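Local coordinates for Non-structural protein 3 (PDB 6LN0), which carries a macro domain and a papain-like peptidase domain, with what is probably a ubiquitin-like domain between them, and probably cleaves the viral polyprotein as in other coronaviruses, at residues V170-D175 and Y210-E215; N193-E198 and N227-C232. All coordinates share one frame; numbering follows the deposited sequence.

Contact 1: residues V170-D175 and Y210-E215; sequences VRTTTD and YLEVTE
Strands 170-173 and 210-212 pair in parallel register, Thr172 beside Tyr210 and Thr173 beside Leu211, with the directions of these short segments 59° apart. Three backbone bonds form the ladder. Tyr210 N donates to Arg171 O at 2.9 Å, in the carbonyl plane and on a lone pair. Thr173 N meets Tyr210 O at 2.9 Å, nearly along the C=O axis. Glu212 N reaches Thr173 O at 2.8 Å, from above the carbonyl plane, the straightest of the three (162° at the hydrogen).

Thr172 and Tyr210 share one face of the sheet. The Tyr210 ring turns back beside its own backbone N (chi1 -68°), and Val170 CG1 touches its CD2 at 4.2 Å. Tyr210 OH is hydrogen-bonded to Lys205 N. These two strands are the middle pair of a four-stranded mixed sheet, ordered 180-184, 168-173, 209-212, 194-195, consistent with the beta-grasp fold of the ubiquitin-like domain preceding coronavirus papain-like proteases.

Glu212 bends at chi2 and crosses Thr172 obliquely. Its OE1 lies 3.4 Å from Thr172 OG1, a long, weak hydrogen bond, and Thr180 O competes for the same hydroxyl proton. OE1 also makes a long, weak ion pair with Lys182 on strand 180-184. Leu211 and Thr173 take the other face, where Leu211 CD1 sits 3.4 Å from Thr173 O. At the strand's end, Thr173 OG1 accepts from Asp175 N at 2.9 Å, an ST turn.

Contact 2: residues N193-E198 and N227-C232; sequences NLFDGE and NLQQYC
Asn193, just after helix 186-192, has a positive phi and leads into the short strand 194-195. Phe195 then carries most of the contact. Its CG is anti to the backbone N (chi1 -165°), which sends the ring out toward the first turn of helix 228-237. Leu228 CB lies over one ring face in a CH-pi contact, 3.9 Å from the centroid of the Phe195 ring. The ring's far end is tightest, with Phe195 CZ 3.5 Å from Leu228 CB. Leu228 CD1 covers the same face, offset toward the rim. One turn on, Cys232 SG comes at the ring edge, near the plane, and lies 3.7 Å from Phe195 CD2. This is a sulfur-aromatic contact.

Gly197 follows with phi 97°, where a beta carbon would press on the carbonyl O of Asp196. Its CA packs on Cys232 SG at 3.9 Å. Its carbonyl O turns to the helix, 3.3 Å from Gln229 CG, and also takes a CA-H...O contact from Gln229 CA.

Glu198 starts away from the helix but bends at chi2. Its OE1 returns to 3.3 Å from Gln229 CG. The Glu198 carboxylate and Gln229 amide planes stand 66° apart.

The helix start is fixed by a capping box. Gln230 N donates to Asn227 OD1 at 3.0 Å, and Asn227 N donates to Gln230 OE1. Phe195 also stacks edge-to-face with Phe200 and packs on Val213. Cys232 touches Leu211 of strand 209-212, while Tyr231 turns to helix 215-223. The contact thus joins the edge strand 194-195, and the loop after it, to the N-terminal turn of helix 228-237.

Strand 209-212 connects the two contacts: it is a member of contact 1 and the sheet neighbour of strand 194-195 in contact 2. Contact 1 is its pairing with 168-173 inside the sheet. Leu211 O and Phe195 N lie 2.8 Å apart, a probable hydrogen bond that ties the two together. Val170 CG1 packs on Leu194 CD1, and Val213 CG2 on Phe195 CB. Both contacts are partly buried. Contact 1 is held chiefly by main-chain bonds in the sheet interior, with threonines on both faces, beside Tyr210 on one and Leu211 on the other. Contact 2 relies on an aromatic ring, a leucine and a sulfur between sheet edge and helix, grading to exposed Glu198.

Contact 1: residues V170-D175 and Y210-E215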
loop_
_atom_site.group_PDB
_atom_site.type_symbol
_atom_site.label_atom_id
_atom_site.label_comp_id
_atom_site.label_asym_id
_atom_site.label_seq_id
_atom_site.Cartn_x
_atom_site.Cartn_y
_atom_site.Cartn_z
ATOM N N VAL A 170 -7.390 1.294 8.745
ATOM C CA VAL A 170 -6.336 0.774 7.885
ATOM C C VAL A 170 -5.036 0.678 8.675
ATOM O O VAL A 170 -4.643 1.641 9.343
ATOM C CB VAL A 170 -6.124 1.665 6.650
ATOM C CG1 VAL A 170 -5.056 1.040 5.735
ATOM C CG2 VAL A 170 -7.434 1.884 5.924
ATOM N N ARG A 171 -4.361 -0.469 8.583
ATOM C CA ARG A 171 -3.033 -0.651 9.166
ATOM C C ARG A 171 -1.994 -0.434 8.080
ATOM O O ARG A 171 -2.060 -1.066 7.022
ATOM C CB ARG A 171 -2.879 -2.043 9.776
ATOM C CG ARG A 171 -4.044 -2.429 10.681
ATOM C CD ARG A 171 -3.623 -3.405 11.749
ATOM N NE ARG A 171 -2.717 -2.795 12.723
ATOM C CZ ARG A 171 -1.999 -3.474 13.623
ATOM N NH1 ARG A 171 -2.064 -4.801 13.676
ATOM N NH2 ARG A 171 -1.201 -2.820 14.467
ATOM N N THR A 172 -1.041 0.459 8.345
ATOM C CA THR A 172 -0.082 0.909 7.353
ATOM C C THR A 172 1.304 0.981 7.971
ATOM O O THR A 172 1.452 1.098 9.193
ATOM C CB THR A 172 -0.412 2.305 6.793
ATOM O OG1 THR A 172 0.076 3.305 7.699
ATOM C CG2 THR A 172 -1.885 2.485 6.603
ATOM N N THR A 173 2.319 0.970 7.098
ATOM C CA THR A 173 3.696 1.106 7.540
ATOM C C THR A 173 4.504 1.739 6.412
ATOM O O THR A 173 4.147 1.629 5.234
ATOM C CB THR A 173 4.285 -0.276 7.956
ATOM O OG1 THR A 173 5.642 -0.136 8.413
ATOM C CG2 THR A 173 4.265 -1.280 6.780
ATOM N N THR A 174 5.589 2.416 6.772
ATOM C CA THR A 174 6.592 2.799 5.784
ATOM C C THR A 174 7.841 1.922 5.882
ATOM O O THR A 174 8.775 2.085 5.091
ATOM C CB THR A 174 6.953 4.288 5.939
ATOM O OG1 THR A 174 7.702 4.482 7.140
ATOM C CG2 THR A 174 5.689 5.150 6.019
ATOM N N ASP A 175 7.784 0.903 6.735
ATOM C CA ASP A 175 8.878 0.446 7.577
ATOM C C ASP A 175 9.006 -1.075 7.639
ATOM O O ASP A 175 10.108 -1.631 7.677
ATOM C CB ASP A 175 8.606 0.953 9.003
ATOM C CG ASP A 175 9.774 1.653 9.585
ATOM O OD1 ASP A 175 10.791 1.695 8.881
ATOM O OD2 ASP A 175 9.687 2.148 10.735
ATOM N N TYR A 210 -0.474 -2.576 5.097
ATOM C CA TYR A 210 -0.196 -2.083 3.762
ATOM C C TYR A 210 0.994 -1.142 3.827
ATOM O O TYR A 210 1.202 -0.437 4.824
ATOM C CB TYR A 210 -1.415 -1.348 3.159
ATOM C CG TYR A 210 -2.589 -2.243 2.864
ATOM C CD1 TYR A 210 -2.688 -2.901 1.646
ATOM C CD2 TYR A 210 -3.601 -2.433 3.802
ATOM C CE1 TYR A 210 -3.750 -3.724 1.372
ATOM C CE2 TYR A 210 -4.658 -3.256 3.540
ATOM C CZ TYR A 210 -4.737 -3.893 2.319
ATOM O OH TYR A 210 -5.800 -4.725 2.042
ATOM N N LEU A 211 1.788 -1.148 2.769
ATOM C CA LEU A 211 2.857 -0.168 2.646
ATOM C C LEU A 211 2.231 1.161 2.230
ATOM O O LEU A 211 1.532 1.237 1.212
ATOM C CB LEU A 211 3.902 -0.632 1.628
ATOM C CG LEU A 211 5.189 0.195 1.504
ATOM C CD1 LEU A 211 5.997 0.195 2.809
ATOM C CD2 LEU A 211 6.048 -0.313 0.365
ATOM N N GLU A 212 2.445 2.191 3.034
ATOM C CA GLU A 212 2.064 3.546 2.671
ATOM C C GLU A 212 3.189 4.127 1.840
ATOM O O GLU A 212 4.248 4.468 2.364
ATOM C CB GLU A 212 1.819 4.377 3.920
ATOM C CG GLU A 212 1.803 5.881 3.670
ATOM C CD GLU A 212 0.817 6.599 4.578
ATOM O OE1 GLU A 212 0.213 5.907 5.440
ATOM O OE2 GLU A 212 0.644 7.841 4.416
ATOM N N VAL A 213 2.989 4.221 0.539
ATOM C CA VAL A 213 4.093 4.629 -0.318
ATOM C C VAL A 213 4.205 6.148 -0.310
ATOM O O VAL A 213 3.587 6.839 -1.126
ATOM C CB VAL A 213 3.922 4.049 -1.731
ATOM C CG1 VAL A 213 5.036 4.536 -2.668
ATOM C CG2 VAL A 213 3.895 2.527 -1.654
ATOM N N THR A 214 4.967 6.679 0.642
ATOM C CA THR A 214 5.226 8.106 0.683
ATOM C C THR A 214 6.278 8.428 -0.365
ATOM O O THR A 214 6.677 7.570 -1.155
ATOM C CB THR A 214 5.684 8.543 2.064
ATOM O OG1 THR A 214 6.975 7.982 2.338
ATOM C CG2 THR A 214 4.680 8.132 3.114
ATOM N N GLU A 215 6.750 9.668 -0.396
ATOM C CA GLU A 215 7.834 9.970 -1.321
ATOM C C GLU A 215 9.186 9.591 -0.734
ATOM O O GLU A 215 10.134 9.357 -1.489
ATOM C CB GLU A 215 7.805 11.454 -1.732
ATOM C CG GLU A 215 6.946 11.734 -2.991
ATOM C CD GLU A 215 7.740 11.701 -4.314
ATOM O OE1 GLU A 215 7.215 11.185 -5.333
ATOM O OE2 GLU A 215 8.888 12.203 -4.343
#

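Contact 2: residues N193-E198 and N227-C232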
loop_
_atom_site.group_PDB
_atom_site.type_symbol
_atom_site.label_atom_id
_atom_site.label_comp_id
_atom_site.label_asym_id
_atom_site.label_seq_id
_atom_site.Cartn_x
_atom_site.Cartn_y
_atom_site.Cartn_z
ATOM N N ASN A 193 -1.763 5.950 -0.791
ATOM C CA ASN A 193 -0.970 5.130 -1.690
ATOM C C ASN A 193 -0.750 3.744 -1.092
ATOM O O ASN A 193 0.370 3.250 -1.008
ATOM C CB ASN A 193 0.365 5.801 -2.008
ATOM C CG ASN A 193 0.250 6.817 -3.088
ATOM O OD1 ASN A 193 -0.354 6.559 -4.125
ATOM N ND2 ASN A 193 0.824 7.993 -2.861
ATOM N N LEU A 194 -1.832 3.123 -0.648
ATOM C CA LEU A 194 -1.707 1.812 -0.036
ATOM C C LEU A 194 -1.198 0.816 -1.058
ATOM O O LEU A 194 -1.736 0.723 -2.164
ATOM C CB LEU A 194 -3.044 1.360 0.544
ATOM C CG LEU A 194 -3.486 2.385 1.578
ATOM C CD1 LEU A 194 -4.679 1.889 2.349
ATOM C CD2 LEU A 194 -2.303 2.699 2.492
ATOM N N PHE A 195 -0.149 0.081 -0.678
ATOM C CA PHE A 195 0.512 -0.890 -1.538
ATOM C C PHE A 195 0.449 -2.282 -0.915
ATOM O O PHE A 195 0.814 -2.475 0.248
ATOM C CB PHE A 195 1.960 -0.477 -1.808
ATOM C CG PHE A 195 2.590 -1.209 -2.942
ATOM C CD1 PHE A 195 2.222 -0.939 -4.247
ATOM C CD2 PHE A 195 3.553 -2.181 -2.709
ATOM C CE1 PHE A 195 2.805 -1.626 -5.302
ATOM C CE2 PHE A 195 4.149 -2.865 -3.761
ATOM C CZ PHE A 195 3.767 -2.593 -5.052
ATOM N N ASP A 196 -0.005 -3.237 -1.714
ATOM C CA ASP A 196 -0.297 -4.626 -1.398
ATOM C C ASP A 196 0.938 -5.520 -1.336
ATOM O O ASP A 196 0.842 -6.664 -0.876
ATOM C CB ASP A 196 -1.225 -5.146 -2.498
ATOM C CG ASP A 196 -1.912 -6.407 -2.135
ATOM O OD1 ASP A 196 -2.377 -6.513 -0.975
ATOM O OD2 ASP A 196 -2.008 -7.283 -3.026
ATOM N N GLY A 197 2.085 -5.043 -1.802
ATOM C CA GLY A 197 3.189 -5.899 -2.151
ATOM C C GLY A 197 3.262 -6.216 -3.632
ATOM O O GLY A 197 4.347 -6.540 -4.131
ATOM N N GLU A 198 2.138 -6.113 -4.344
ATOM C CA GLU A 198 2.065 -6.279 -5.790
ATOM C C GLU A 198 1.515 -5.055 -6.508
ATOM O O GLU A 198 1.998 -4.704 -7.587
ATOM C CB GLU A 198 1.199 -7.501 -6.133
ATOM C CG GLU A 198 1.827 -8.465 -7.149
ATOM C CD GLU A 198 3.040 -9.241 -6.594
ATOM O OE1 GLU A 198 4.192 -8.950 -7.016
ATOM O OE2 GLU A 198 2.835 -10.152 -5.751
ATOM N N ASN A 227 12.194 -1.729 -7.539
ATOM C CA ASN A 227 10.798 -1.326 -7.621
ATOM C C ASN A 227 10.102 -1.674 -6.308
ATOM O O ASN A 227 10.722 -2.156 -5.356
ATOM C CB ASN A 227 10.110 -1.973 -8.822
ATOM C CG ASN A 227 10.071 -3.493 -8.754
ATOM O OD1 ASN A 227 9.645 -4.088 -7.760
ATOM N ND2 ASN A 227 10.454 -4.127 -9.855
ATOM N N LEU A 228 8.788 -1.454 -6.259
ATOM C CA LEU A 228 8.085 -1.508 -4.980
ATOM C C LEU A 228 7.828 -2.936 -4.526
ATOM O O LEU A 228 7.850 -3.208 -3.320
ATOM C CB LEU A 228 6.765 -0.743 -5.066
ATOM C CG LEU A 228 6.909 0.771 -5.215
ATOM C CD1 LEU A 228 5.569 1.460 -5.008
ATOM C CD2 LEU A 228 7.938 1.314 -4.252
ATOM N N GLN A 229 7.514 -3.840 -5.459
ATOM C CA GLN A 229 7.460 -5.258 -5.125
ATOM C C GLN A 229 8.753 -5.683 -4.440
ATOM O O GLN A 229 8.741 -6.246 -3.338
ATOM C CB GLN A 229 7.244 -6.099 -6.386
ATOM C CG GLN A 229 5.857 -6.047 -6.968
ATOM C CD GLN A 229 5.716 -5.000 -8.068
ATOM O OE1 GLN A 229 6.163 -3.850 -7.923
ATOM N NE2 GLN A 229 5.089 -5.394 -9.176
ATOM N N GLN A 230 9.886 -5.387 -5.078
ATOM C CA GLN A 230 11.167 -5.733 -4.496
ATOM C C GLN A 230 11.366 -5.030 -3.166
ATOM O O GLN A 230 11.907 -5.614 -2.222
ATOM C CB GLN A 230 12.291 -5.386 -5.466
ATOM C CG GLN A 230 12.151 -6.074 -6.799
ATOM C CD GLN A 230 13.273 -5.718 -7.737
ATOM O OE1 GLN A 230 13.430 -4.558 -8.114
ATOM N NE2 GLN A 230 14.080 -6.714 -8.108
ATOM N N TYR A 231 10.935 -3.779 -3.066
ATOM C CA TYR A 231 11.207 -3.040 -1.843
ATOM C C TYR A 231 10.468 -3.662 -0.666
ATOM O O TYR A 231 11.006 -3.754 0.439
ATOM C CB TYR A 231 10.824 -1.569 -2.019
ATOM C CG TYR A 231 11.295 -0.711 -0.883
ATOM C CD1 TYR A 231 12.642 -0.520 -0.654
ATOM C CD2 TYR A 231 10.395 -0.133 -0.015
ATOM C CE1 TYR A 231 13.073 0.240 0.403
ATOM C CE2 TYR A 231 10.819 0.629 1.044
ATOM C CZ TYR A 231 12.140 0.827 1.245
ATOM O OH TYR A 231 12.544 1.596 2.310
ATOM N N CYS A 232 9.234 -4.111 -0.895
ATOM C CA CYS A 232 8.482 -4.802 0.142
ATOM C C CYS A 232 9.207 -6.052 0.579
ATOM O O CYS A 232 9.401 -6.282 1.786
ATOM C CB CYS A 232 7.096 -5.167 -0.380
ATOM S SG CYS A 232 5.933 -3.836 -0.379
#